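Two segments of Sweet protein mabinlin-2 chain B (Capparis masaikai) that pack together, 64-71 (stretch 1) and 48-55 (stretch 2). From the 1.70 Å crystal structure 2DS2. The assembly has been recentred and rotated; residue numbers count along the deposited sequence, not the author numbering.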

ATOM      1  N   ILE B  64      -5.898  -3.195 -13.225  1.00 39.60           N
ATOM      2  CA  ILE B  64      -5.019  -3.740 -12.203  1.00 39.02           C
ATOM      3  C   ILE B  64      -5.874  -4.275 -11.071  1.00 39.47           C
ATOM      4  O   ILE B  64      -6.663  -3.543 -10.477  1.00 45.55           O
ATOM      5  CB  ILE B  64      -4.064  -2.668 -11.625  1.00 44.67           C
ATOM      6  CG1 ILE B  64      -3.245  -2.036 -12.749  1.00 47.27           C
ATOM      7  CG2 ILE B  64      -3.124  -3.303 -10.601  1.00 34.30           C
ATOM      8  CD1 ILE B  64      -2.326  -0.927 -12.284  1.00 52.70           C
ATOM      9  N   GLY B  65      -5.721  -5.559 -10.777  1.00 32.86           N
ATOM     10  CA  GLY B  65      -6.486  -6.149  -9.700  1.00 31.20           C
ATOM     11  C   GLY B  65      -5.635  -6.213  -8.450  1.00 38.50           C
ATOM     12  O   GLY B  65      -4.599  -5.551  -8.358  1.00 35.51           O
ATOM     13  N   ALA B  66      -6.070  -7.010  -7.483  1.00 38.47           N
ATOM     14  CA  ALA B  66      -5.330  -7.159  -6.239  1.00 35.41           C
ATOM     15  C   ALA B  66      -3.924  -7.682  -6.526  1.00 41.08           C
ATOM     16  O   ALA B  66      -3.750  -8.627  -7.301  1.00 37.15           O
ATOM     17  CB  ALA B  66      -6.070  -8.114  -5.311  1.00 43.18           C
ATOM     18  N   CYS B  67      -2.922  -7.056  -5.912  1.00 34.00           N
ATOM     19  CA  CYS B  67      -1.536  -7.464  -6.097  1.00 31.54           C
ATOM     20  C   CYS B  67      -1.320  -8.779  -5.367  1.00 38.30           C
ATOM     21  O   CYS B  67      -1.618  -8.899  -4.182  1.00 44.85           O
ATOM     22  CB  CYS B  67      -0.579  -6.411  -5.531  1.00 33.69           C
ATOM     23  SG  CYS B  67      -0.683  -4.772  -6.312  1.00 36.84           S
ATOM     24  N   PRO B  68      -0.808  -9.792  -6.070  1.00 38.23           N
ATOM     25  CA  PRO B  68      -0.585 -11.078  -5.411  1.00 42.78           C
ATOM     26  C   PRO B  68       0.756 -11.191  -4.696  1.00 47.16           C
ATOM     27  O   PRO B  68       1.231 -12.301  -4.459  1.00 50.77           O
ATOM     28  CB  PRO B  68      -0.704 -12.066  -6.564  1.00 38.11           C
ATOM     29  CG  PRO B  68      -0.065 -11.309  -7.684  1.00 39.66           C
ATOM     30  CD  PRO B  68      -0.666  -9.918  -7.532  1.00 38.62           C
ATOM     31  N   PHE B  69       1.369 -10.064  -4.338  1.00 52.57           N
ATOM     32  CA  PHE B  69       2.661 -10.135  -3.668  1.00 50.91           C
ATOM     33  C   PHE B  69       2.591 -10.789  -2.297  1.00 58.92           C
ATOM     34  O   PHE B  69       1.634 -10.601  -1.545  1.00 51.32           O
ATOM     35  CB  PHE B  69       3.343  -8.752  -3.584  1.00 53.72           C
ATOM     36  CG  PHE B  69       2.502  -7.661  -2.968  1.00 36.72           C
ATOM     37  CD1 PHE B  69       2.022  -7.765  -1.668  1.00 44.31           C
ATOM     38  CD2 PHE B  69       2.248  -6.492  -3.678  1.00 39.06           C
ATOM     39  CE1 PHE B  69       1.303  -6.719  -1.083  1.00 46.62           C
ATOM     40  CE2 PHE B  69       1.532  -5.443  -3.105  1.00 31.07           C
ATOM     41  CZ  PHE B  69       1.059  -5.557  -1.807  1.00 40.36           C
ATOM     42  N   ARG B  70       3.619 -11.578  -1.999  1.00 62.68           N
ATOM     43  CA  ARG B  70       3.736 -12.314  -0.746  1.00 68.01           C
ATOM     44  C   ARG B  70       4.000 -11.429   0.470  1.00 70.53           C
ATOM     45  O   ARG B  70       4.459 -10.294   0.343  1.00 71.30           O
ATOM     46  CB  ARG B  70       4.845 -13.367  -0.871  1.00 67.50           C
ATOM     47  CG  ARG B  70       6.018 -12.936  -1.751  1.00 72.47           C
ATOM     48  CD  ARG B  70       5.678 -13.072  -3.234  1.00 74.05           C
ATOM     49  NE  ARG B  70       6.649 -12.411  -4.104  1.00 73.49           N
ATOM     50  CZ  ARG B  70       6.811 -11.094  -4.177  1.00 72.88           C
ATOM     51  NH1 ARG B  70       6.067 -10.290  -3.430  1.00 76.65           N
ATOM     52  NH2 ARG B  70       7.715 -10.578  -4.999  1.00 73.56           N
ATOM     53  N   ALA B  71       3.711 -11.972   1.651  1.00 73.34           N
ATOM     54  CA  ALA B  71       3.897 -11.260   2.911  1.00 72.21           C
ATOM     55  C   ALA B  71       5.219 -11.638   3.577  1.00 73.05           C
ATOM     56  O   ALA B  71       5.175 -12.235   4.674  1.00 73.83           O
ATOM     57  CB  ALA B  71       2.733 -11.562   3.850  1.00 66.85           C
TER
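Stretch 2 (48-55) LFDAARNL

Stretch 2 is helical throughout, part of a longer helix that begins before Leu-48 and continues beyond Leu-55, whereas stretch 1 is a segment without regular helix or strand, largely extended apart from Pro-68. The two run in opposite directions: Ala-71 lies nearest Phe-49 (CA to CA, 6.4 Å), and the backbones draw closer toward the other end, where the CA atoms of Cys-67 and Arg-53 are 4.5 Å apart and those of Ala-66 and Asn-54 4.6 Å. Together they bury 420 Å².

Leu-48 makes no contact with stretch 1. Phe-49 directs its CA-to-CB bond toward the segment, and its ring carries Ala-71 over one face: Ala-71 CA stands 3.8 Å from the ring centroid, almost on the normal, and Ala-71 CB is 3.6 Å from Phe-49 CD2. At the ring edge, Phe-49 CD1 meets Phe-69 CE1 at 3.9 Å. Asp-50 and Ala-51 do not touch stretch 1, but the small side chain of Ala-52 fits against the edge of the Phe-69 ring, with its CB 3.7 Å from Phe-69 CZ.

Arg-53 gives up the most surface. Its carbonyl receives the sole hydrogen bond between the stretches, from Cys-67 N to Arg-53 O (2.8 Å, 158°), and the same oxygen takes a CA-H...O contact from Ala-66 CA at 3.1 Å. The side chain of Arg-53 runs past the Phe-69 ring, where Arg-53 CG and Phe-69 CE1 lie only 3.1 Å apart, tighter than normal van der Waals contact. Within the helix, a salt bridge from Arg-53 NH1 to Asp-50 OD2 (2.6 Å) and a weak hydrogen bond from Arg-53 NE to Phe-49 O (3.1 Å) tether the guanidinium. The CA-to-CB bond of Asn-54 points away from stretch 1, yet the end of its side chain comes nearer, placing Asn-54 OD1 3.7 Å from Ala-66 CB. The CA-to-CB bond of Leu-55 points away, and the residue does not touch stretch 1.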

ATOM      1  N   LEU B  48      -2.601  -6.238   7.097  1.00 27.87           N
ATOM      2  CA  LEU B  48      -1.730  -5.195   6.563  1.00 23.78           C
ATOM      3  C   LEU B  48      -1.530  -5.443   5.066  1.00 19.76           C
ATOM      4  O   LEU B  48      -1.814  -4.580   4.232  1.00 22.87           O
ATOM      5  CB  LEU B  48      -0.382  -5.234   7.288  1.00 26.73           C
ATOM      6  CG  LEU B  48       0.713  -4.223   6.928  1.00 28.33           C
ATOM      7  CD1 LEU B  48       1.807  -4.306   7.977  1.00 30.80           C
ATOM      8  CD2 LEU B  48       1.300  -4.522   5.558  1.00 28.60           C
ATOM      9  N   PHE B  49      -1.052  -6.634   4.731  1.00 23.88           N
ATOM     10  CA  PHE B  49      -0.809  -6.972   3.334  1.00 26.29           C
ATOM     11  C   PHE B  49      -2.075  -7.071   2.487  1.00 29.14           C
ATOM     12  O   PHE B  49      -2.044  -6.765   1.290  1.00 30.73           O
ATOM     13  CB  PHE B  49       0.020  -8.251   3.256  1.00 27.38           C
ATOM     14  CG  PHE B  49       1.471  -8.030   3.562  1.00 32.45           C
ATOM     15  CD1 PHE B  49       2.337  -7.579   2.573  1.00 30.11           C
ATOM     16  CD2 PHE B  49       1.959  -8.202   4.854  1.00 39.70           C
ATOM     17  CE1 PHE B  49       3.670  -7.300   2.861  1.00 32.35           C
ATOM     18  CE2 PHE B  49       3.290  -7.923   5.155  1.00 40.14           C
ATOM     19  CZ  PHE B  49       4.146  -7.472   4.156  1.00 33.17           C
ATOM     20  N   ASP B  50      -3.181  -7.494   3.091  1.00 30.22           N
ATOM     21  CA  ASP B  50      -4.440  -7.563   2.352  1.00 31.05           C
ATOM     22  C   ASP B  50      -4.814  -6.150   1.928  1.00 28.20           C
ATOM     23  O   ASP B  50      -5.225  -5.921   0.792  1.00 30.64           O
ATOM     24  CB  ASP B  50      -5.562  -8.134   3.223  1.00 31.11           C
ATOM     25  CG  ASP B  50      -5.599  -9.641   3.204  1.00 36.91           C
ATOM     26  OD1 ASP B  50      -6.401 -10.224   3.964  1.00 39.80           O
ATOM     27  OD2 ASP B  50      -4.830 -10.240   2.424  1.00 37.56           O
ATOM     28  N   ALA B  51      -4.671  -5.209   2.857  1.00 28.81           N
ATOM     29  CA  ALA B  51      -4.992  -3.812   2.593  1.00 30.02           C
ATOM     30  C   ALA B  51      -4.153  -3.278   1.433  1.00 31.21           C
ATOM     31  O   ALA B  51      -4.680  -2.651   0.513  1.00 29.24           O
ATOM     32  CB  ALA B  51      -4.756  -2.970   3.853  1.00 26.41           C
ATOM     33  N   ALA B  52      -2.849  -3.534   1.480  1.00 24.66           N
ATOM     34  CA  ALA B  52      -1.945  -3.071   0.431  1.00 26.44           C
ATOM     35  C   ALA B  52      -2.293  -3.700  -0.910  1.00 28.51           C
ATOM     36  O   ALA B  52      -2.431  -3.001  -1.912  1.00 34.05           O
ATOM     37  CB  ALA B  52      -0.493  -3.394   0.800  1.00 26.68           C
ATOM     38  N   ARG B  53      -2.439  -5.021  -0.916  1.00 30.85           N
ATOM     39  CA  ARG B  53      -2.761  -5.763  -2.131  1.00 30.95           C
ATOM     40  C   ARG B  53      -4.032  -5.301  -2.843  1.00 31.43           C
ATOM     41  O   ARG B  53      -4.075  -5.272  -4.077  1.00 34.42           O
ATOM     42  CB  ARG B  53      -2.880  -7.261  -1.817  1.00 31.78           C
ATOM     43  CG  ARG B  53      -1.548  -7.937  -1.552  1.00 43.81           C
ATOM     44  CD  ARG B  53      -1.681  -9.422  -1.242  1.00 41.77           C
ATOM     45  NE  ARG B  53      -2.089  -9.662   0.139  1.00 46.05           N
ATOM     46  CZ  ARG B  53      -1.975 -10.835   0.753  1.00 51.79           C
ATOM     47  NH1 ARG B  53      -2.367 -10.971   2.012  1.00 48.04           N
ATOM     48  NH2 ARG B  53      -1.463 -11.875   0.106  1.00 56.05           N
ATOM     49  N   ASN B  54      -5.052  -4.938  -2.068  1.00 34.12           N
ATOM     50  CA  ASN B  54      -6.340  -4.501  -2.615  1.00 33.71           C
ATOM     51  C   ASN B  54      -6.430  -3.054  -3.065  1.00 31.46           C
ATOM     52  O   ASN B  54      -7.388  -2.675  -3.729  1.00 31.58           O
ATOM     53  CB  ASN B  54      -7.466  -4.724  -1.600  1.00 33.43           C
ATOM     54  CG  ASN B  54      -7.804  -6.185  -1.405  1.00 46.44           C
ATOM     55  OD1 ASN B  54      -7.892  -6.949  -2.367  1.00 48.01           O
ATOM     56  ND2 ASN B  54      -8.015  -6.580  -0.153  1.00 48.59           N
ATOM     57  N   LEU B  55      -5.452  -2.232  -2.705  1.00 29.32           N
ATOM     58  CA  LEU B  55      -5.529  -0.832  -3.079  1.00 26.08           C
ATOM     59  C   LEU B  55      -5.752  -0.531  -4.562  1.00 21.85           C
ATOM     60  O   LEU B  55      -6.445   0.427  -4.893  1.00 27.53           O
ATOM     61  CB  LEU B  55      -4.303  -0.082  -2.550  1.00 22.00           C
ATOM     62  CG  LEU B  55      -4.544   0.420  -1.121  1.00 25.15           C
ATOM     63  CD1 LEU B  55      -3.237   0.813  -0.470  1.00 27.79           C
ATOM     64  CD2 LEU B  55      -5.504   1.590  -1.165  1.00 27.61           C
TER